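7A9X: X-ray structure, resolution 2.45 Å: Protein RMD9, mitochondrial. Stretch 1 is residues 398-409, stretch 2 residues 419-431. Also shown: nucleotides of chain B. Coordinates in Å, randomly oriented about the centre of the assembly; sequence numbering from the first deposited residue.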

# COMPACT_ATOMS: atom_id res chain seq x y z
N LYS A 398 16.74 16.46 -3.06
CA LYS A 398 15.83 17.51 -2.64
C LYS A 398 14.72 16.91 -1.79
O LYS A 398 14.20 15.84 -2.10
CB LYS A 398 15.24 18.24 -3.85
CG LYS A 398 16.22 19.16 -4.57
CD LYS A 398 15.54 19.90 -5.71
CE LYS A 398 16.51 20.85 -6.40
NZ LYS A 398 15.85 21.62 -7.49
N ILE A 399 14.37 17.61 -0.71
CA ILE A 399 13.40 17.06 0.23
C ILE A 399 12.01 17.07 -0.40
O ILE A 399 11.59 18.07 -1.00
CB ILE A 399 13.42 17.84 1.55
CG1 ILE A 399 14.80 17.75 2.20
CG2 ILE A 399 12.37 17.30 2.50
CD1 ILE A 399 14.90 18.42 3.55
N ASP A 400 11.31 15.95 -0.29
CA ASP A 400 9.93 15.84 -0.72
C ASP A 400 9.00 16.16 0.45
O ASP A 400 9.39 16.10 1.62
CB ASP A 400 9.64 14.44 -1.24
CG ASP A 400 10.27 13.36 -0.38
OD1 ASP A 400 11.52 13.28 -0.34
OD2 ASP A 400 9.53 12.61 0.28
N GLU A 401 7.76 16.50 0.12
CA GLU A 401 6.81 16.89 1.16
C GLU A 401 6.46 15.75 2.11
O GLU A 401 6.35 16.00 3.32
CB GLU A 401 5.54 17.47 0.54
CG GLU A 401 4.80 18.39 1.49
CD GLU A 401 3.33 18.51 1.16
OE1 GLU A 401 2.70 17.47 0.83
OE2 GLU A 401 2.80 19.64 1.24
N PRO A 402 6.24 14.52 1.64
CA PRO A 402 5.92 13.44 2.59
C PRO A 402 6.98 13.22 3.65
O PRO A 402 6.65 12.79 4.76
CB PRO A 402 5.76 12.21 1.68
CG PRO A 402 5.31 12.77 0.39
CD PRO A 402 6.07 14.06 0.24
N PHE A 403 8.25 13.52 3.35
CA PHE A 403 9.30 13.41 4.35
C PHE A 403 8.97 14.23 5.59
O PHE A 403 9.03 13.72 6.72
CB PHE A 403 10.64 13.86 3.76
CG PHE A 403 11.77 13.90 4.75
CD1 PHE A 403 12.43 12.74 5.12
CD2 PHE A 403 12.18 15.11 5.31
CE1 PHE A 403 13.47 12.78 6.03
CE2 PHE A 403 13.22 15.15 6.22
CZ PHE A 403 13.87 13.98 6.58
N PHE A 404 8.60 15.50 5.41
CA PHE A 404 8.22 16.34 6.54
C PHE A 404 6.79 16.08 7.01
O PHE A 404 6.50 16.31 8.19
CB PHE A 404 8.39 17.82 6.18
CG PHE A 404 9.80 18.32 6.35
CD1 PHE A 404 10.41 18.31 7.60
CD2 PHE A 404 10.51 18.81 5.27
CE1 PHE A 404 11.70 18.78 7.77
CE2 PHE A 404 11.81 19.29 5.42
CZ PHE A 404 12.40 19.27 6.68
N ASN A 405 5.91 15.60 6.13
CA ASN A 405 4.55 15.27 6.55
C ASN A 405 4.54 14.13 7.56
O ASN A 405 3.86 14.21 8.59
CB ASN A 405 3.68 14.93 5.34
CG ASN A 405 3.46 16.12 4.42
OD1 ASN A 405 3.62 17.27 4.82
ND2 ASN A 405 3.08 15.84 3.18
N VAL A 406 5.28 13.05 7.27
CA VAL A 406 5.38 11.94 8.21
C VAL A 406 6.01 12.39 9.52
O VAL A 406 5.52 12.07 10.61
CB VAL A 406 6.17 10.77 7.59
CG1 VAL A 406 6.35 9.66 8.60
CG2 VAL A 406 5.46 10.25 6.35
N MET A 407 7.10 13.15 9.43
CA MET A 407 7.77 13.65 10.63
C MET A 407 6.82 14.47 11.49
O MET A 407 6.73 14.25 12.71
CB MET A 407 8.98 14.50 10.22
CG MET A 407 9.88 14.91 11.38
SD MET A 407 11.12 16.12 10.89
CE MET A 407 11.91 15.28 9.52
N LEU A 408 6.08 15.40 10.88
CA LEU A 408 5.16 16.24 11.64
C LEU A 408 4.02 15.43 12.24
O LEU A 408 3.62 15.67 13.39
CB LEU A 408 4.62 17.36 10.75
CG LEU A 408 3.62 18.32 11.40
CD1 LEU A 408 4.25 19.00 12.61
CD2 LEU A 408 3.14 19.35 10.39
N THR A 409 3.47 14.48 11.48
CA THR A 409 2.38 13.66 11.99
C THR A 409 2.79 12.91 13.24
O THR A 409 2.13 13.00 14.29
CB THR A 409 1.92 12.67 10.91
OG1 THR A 409 1.55 13.38 9.72
CG2 THR A 409 0.73 11.86 11.41
P U B 10 -0.01 5.88 4.70
OP1 U B 10 -0.37 5.24 5.99
OP2 U B 10 -1.06 6.11 3.68
O5' U B 10 0.69 7.28 5.03
C5' U B 10 1.58 7.42 6.13
C4' U B 10 1.97 8.86 6.32
O4' U B 10 2.58 9.35 5.10
C3' U B 10 0.82 9.82 6.60
O3' U B 10 0.50 9.89 7.97
C2' U B 10 1.33 11.15 6.03
O2' U B 10 2.13 11.83 6.99
C1' U B 10 2.22 10.69 4.87
N1 U B 10 1.54 10.79 3.56
C2 U B 10 1.80 11.90 2.78
O2 U B 10 2.55 12.80 3.15
N3 U B 10 1.16 11.93 1.57
C4 U B 10 0.31 10.97 1.07
O4 U B 10 -0.19 11.14 -0.05
C5 U B 10 0.09 9.85 1.92
C6 U B 10 0.71 9.79 3.11
P U B 11 -0.94 9.40 8.50
OP1 U B 11 -0.87 9.28 9.98
OP2 U B 11 -1.35 8.23 7.69
O5' U B 11 -1.91 10.61 8.15
C5' U B 11 -1.79 11.87 8.80
C4' U B 11 -2.70 12.90 8.19
O4' U B 11 -2.25 13.22 6.85
C3' U B 11 -4.15 12.48 7.99
O3' U B 11 -4.92 12.57 9.17
C2' U B 11 -4.61 13.41 6.88
O2' U B 11 -4.88 14.71 7.39
C1' U B 11 -3.36 13.49 6.01
N1 U B 11 -3.37 12.50 4.92
C2 U B 11 -4.18 12.75 3.82
O2 U B 11 -4.88 13.74 3.72
N3 U B 11 -4.14 11.78 2.85
C4 U B 11 -3.39 10.62 2.87
O4 U B 11 -3.46 9.84 1.91
C5 U B 11 -2.59 10.44 4.03
C6 U B 11 -2.61 11.36 5.00
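Stretch 2 (419-431) IIDFIDKNYTLYH

How does stretch 2 lie on stretch 1? It is already helical at Ile419 and stays so through Leu429, and runs almost exactly against the helix of stretch 1, the N-to-C directions differing by 173° and the axes approaching to 10.2 Å. Tyr430 is the first residue to leave helical geometry. The antiparallel course brings the end of stretch 2 beside the start of stretch 1: CA of Ile399 lies 6.8 Å from CA of Tyr430, while CA of Leu408 lies 6.6 Å from CA of Ile423.

What surrounds Phe404, the residue with the largest covered area? Its CA-to-CB bond points toward stretch 2, and the side chain takes the m rotamer. CB of Asn426 lies over one face, 4.0 Å from the ring centroid, and Phe404 CD1 meets Ile423 CD1 at 3.6 Å. The ring also turns its edge to the face of Tyr427, with planes at 66°. Tyr430 completes the surroundings, one face of its own ring covered by Ile399, whose CD1 is 3.6 Å from Tyr430 CD1.

Why does Tyr427 reach so deep? Its CA-to-CB bond points sideways, but the m rotamer brings the ring in among Glu401, Phe404, Asn405 and Leu408. Glu401 CG stands 3.7 Å from Tyr427 CE1. At the tip, Tyr427 OH donates a hydrogen bond to Asn405 OD1 at 2.6 Å. Asn405 ND2 in turn donates to Glu401 OE1 at 2.9 Å and to O2 of U10 at 3.1 Å, so one amide links the helix contact to the RNA base.

What does Leu408 do at the other end? It is the reciprocal knob, seated among Ile419, Ile420, Ile423 and Tyr427. Its CB lies 3.9 Å from Ile423 CG2, and its CD1 is 4.0 Å from Ile420 CA, close against the backbone. Met407 adds to the apolar packing, with SD 3.4 Å from Ile423 CD1.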

# COMPACT_ATOMS: atom_id res chain seq x y z
N ILE A 419 8.10 22.21 17.57
CA ILE A 419 8.34 21.29 16.47
C ILE A 419 7.34 21.52 15.34
O ILE A 419 7.64 21.23 14.17
CB ILE A 419 8.30 19.83 16.97
CG1 ILE A 419 8.98 18.90 15.97
CG2 ILE A 419 6.87 19.38 17.26
CD1 ILE A 419 10.46 19.19 15.79
N ILE A 420 6.16 22.06 15.65
CA ILE A 420 5.19 22.37 14.60
C ILE A 420 5.67 23.55 13.77
O ILE A 420 5.66 23.51 12.54
CB ILE A 420 3.80 22.64 15.22
CG1 ILE A 420 3.37 21.46 16.09
CG2 ILE A 420 2.77 22.91 14.14
CD1 ILE A 420 2.04 21.67 16.79
N ASP A 421 6.10 24.63 14.44
CA ASP A 421 6.63 25.78 13.74
C ASP A 421 7.94 25.47 13.03
O ASP A 421 8.26 26.09 12.02
CB ASP A 421 6.82 26.95 14.71
CG ASP A 421 5.53 27.35 15.40
OD1 ASP A 421 4.45 27.21 14.78
OD2 ASP A 421 5.59 27.79 16.56
N PHE A 422 8.71 24.50 13.55
CA PHE A 422 9.95 24.12 12.90
C PHE A 422 9.68 23.44 11.56
O PHE A 422 10.31 23.77 10.55
CB PHE A 422 10.76 23.21 13.83
CG PHE A 422 12.01 22.65 13.21
CD1 PHE A 422 13.14 23.45 13.06
CD2 PHE A 422 12.07 21.34 12.78
CE1 PHE A 422 14.30 22.94 12.49
CE2 PHE A 422 13.22 20.82 12.21
CZ PHE A 422 14.34 21.61 12.06
N ILE A 423 8.73 22.50 11.53
CA ILE A 423 8.41 21.81 10.28
C ILE A 423 7.75 22.77 9.30
O ILE A 423 8.06 22.76 8.10
CB ILE A 423 7.52 20.59 10.55
CG1 ILE A 423 8.23 19.60 11.48
CG2 ILE A 423 7.15 19.90 9.24
CD1 ILE A 423 9.58 19.19 10.98
N ASP A 424 6.81 23.59 9.78
CA ASP A 424 6.15 24.56 8.91
C ASP A 424 7.16 25.49 8.26
O ASP A 424 7.05 25.80 7.07
CB ASP A 424 5.12 25.35 9.72
CG ASP A 424 4.07 26.02 8.84
OD1 ASP A 424 4.18 25.91 7.60
OD2 ASP A 424 3.14 26.64 9.40
N LYS A 425 8.16 25.93 9.02
CA LYS A 425 9.21 26.78 8.48
C LYS A 425 10.06 26.05 7.45
O LYS A 425 10.49 26.66 6.46
CB LYS A 425 10.07 27.31 9.63
CG LYS A 425 11.39 27.95 9.22
CD LYS A 425 12.20 28.30 10.45
CE LYS A 425 13.61 28.77 10.09
NZ LYS A 425 14.44 28.99 11.31
N ASN A 426 10.29 24.76 7.64
CA ASN A 426 11.18 24.02 6.75
C ASN A 426 10.54 23.75 5.39
O ASN A 426 11.27 23.49 4.42
CB ASN A 426 11.61 22.71 7.40
CG ASN A 426 12.66 22.92 8.48
OD1 ASN A 426 12.74 23.99 9.08
ND2 ASN A 426 13.47 21.89 8.72
N TYR A 427 9.21 23.79 5.29
CA TYR A 427 8.57 23.66 3.98
C TYR A 427 9.04 24.77 3.04
O TYR A 427 9.34 24.51 1.87
CB TYR A 427 7.05 23.70 4.12
CG TYR A 427 6.43 22.46 4.71
CD1 TYR A 427 6.49 21.25 4.04
CD2 TYR A 427 5.76 22.50 5.93
CE1 TYR A 427 5.92 20.10 4.58
CE2 TYR A 427 5.19 21.37 6.48
CZ TYR A 427 5.27 20.17 5.80
OH TYR A 427 4.70 19.04 6.34
N THR A 428 9.10 26.00 3.54
CA THR A 428 9.55 27.13 2.73
C THR A 428 11.07 27.17 2.60
O THR A 428 11.59 27.57 1.55
CB THR A 428 9.03 28.44 3.32
OG1 THR A 428 7.63 28.31 3.59
CG2 THR A 428 9.24 29.59 2.34
N LEU A 429 11.79 26.76 3.65
CA LEU A 429 13.25 26.83 3.63
C LEU A 429 13.83 25.93 2.55
O LEU A 429 14.71 26.35 1.79
CB LEU A 429 13.81 26.47 5.00
CG LEU A 429 14.35 27.62 5.85
CD1 LEU A 429 13.26 28.63 6.14
CD2 LEU A 429 14.96 27.08 7.14
N TYR A 430 13.34 24.70 2.46
CA TYR A 430 13.83 23.74 1.48
C TYR A 430 13.05 23.79 0.17
O TYR A 430 13.27 22.94 -0.70
CB TYR A 430 13.81 22.33 2.07
CG TYR A 430 14.80 22.15 3.19
CD1 TYR A 430 16.10 21.75 2.93
CD2 TYR A 430 14.43 22.38 4.51
CE1 TYR A 430 17.02 21.59 3.96
CE2 TYR A 430 15.34 22.22 5.54
CZ TYR A 430 16.63 21.83 5.26
OH TYR A 430 17.54 21.67 6.28
N HIS A 431 12.16 24.77 0.01
CA HIS A 431 11.40 24.99 -1.22
C HIS A 431 10.69 23.71 -1.67
O HIS A 431 10.96 23.15 -2.74
CB HIS A 431 12.30 25.54 -2.33
CG HIS A 431 13.06 26.77 -1.93
ND1 HIS A 431 14.39 26.75 -1.59
CD2 HIS A 431 12.66 28.06 -1.81
CE1 HIS A 431 14.79 27.97 -1.29
NE2 HIS A 431 13.75 28.79 -1.41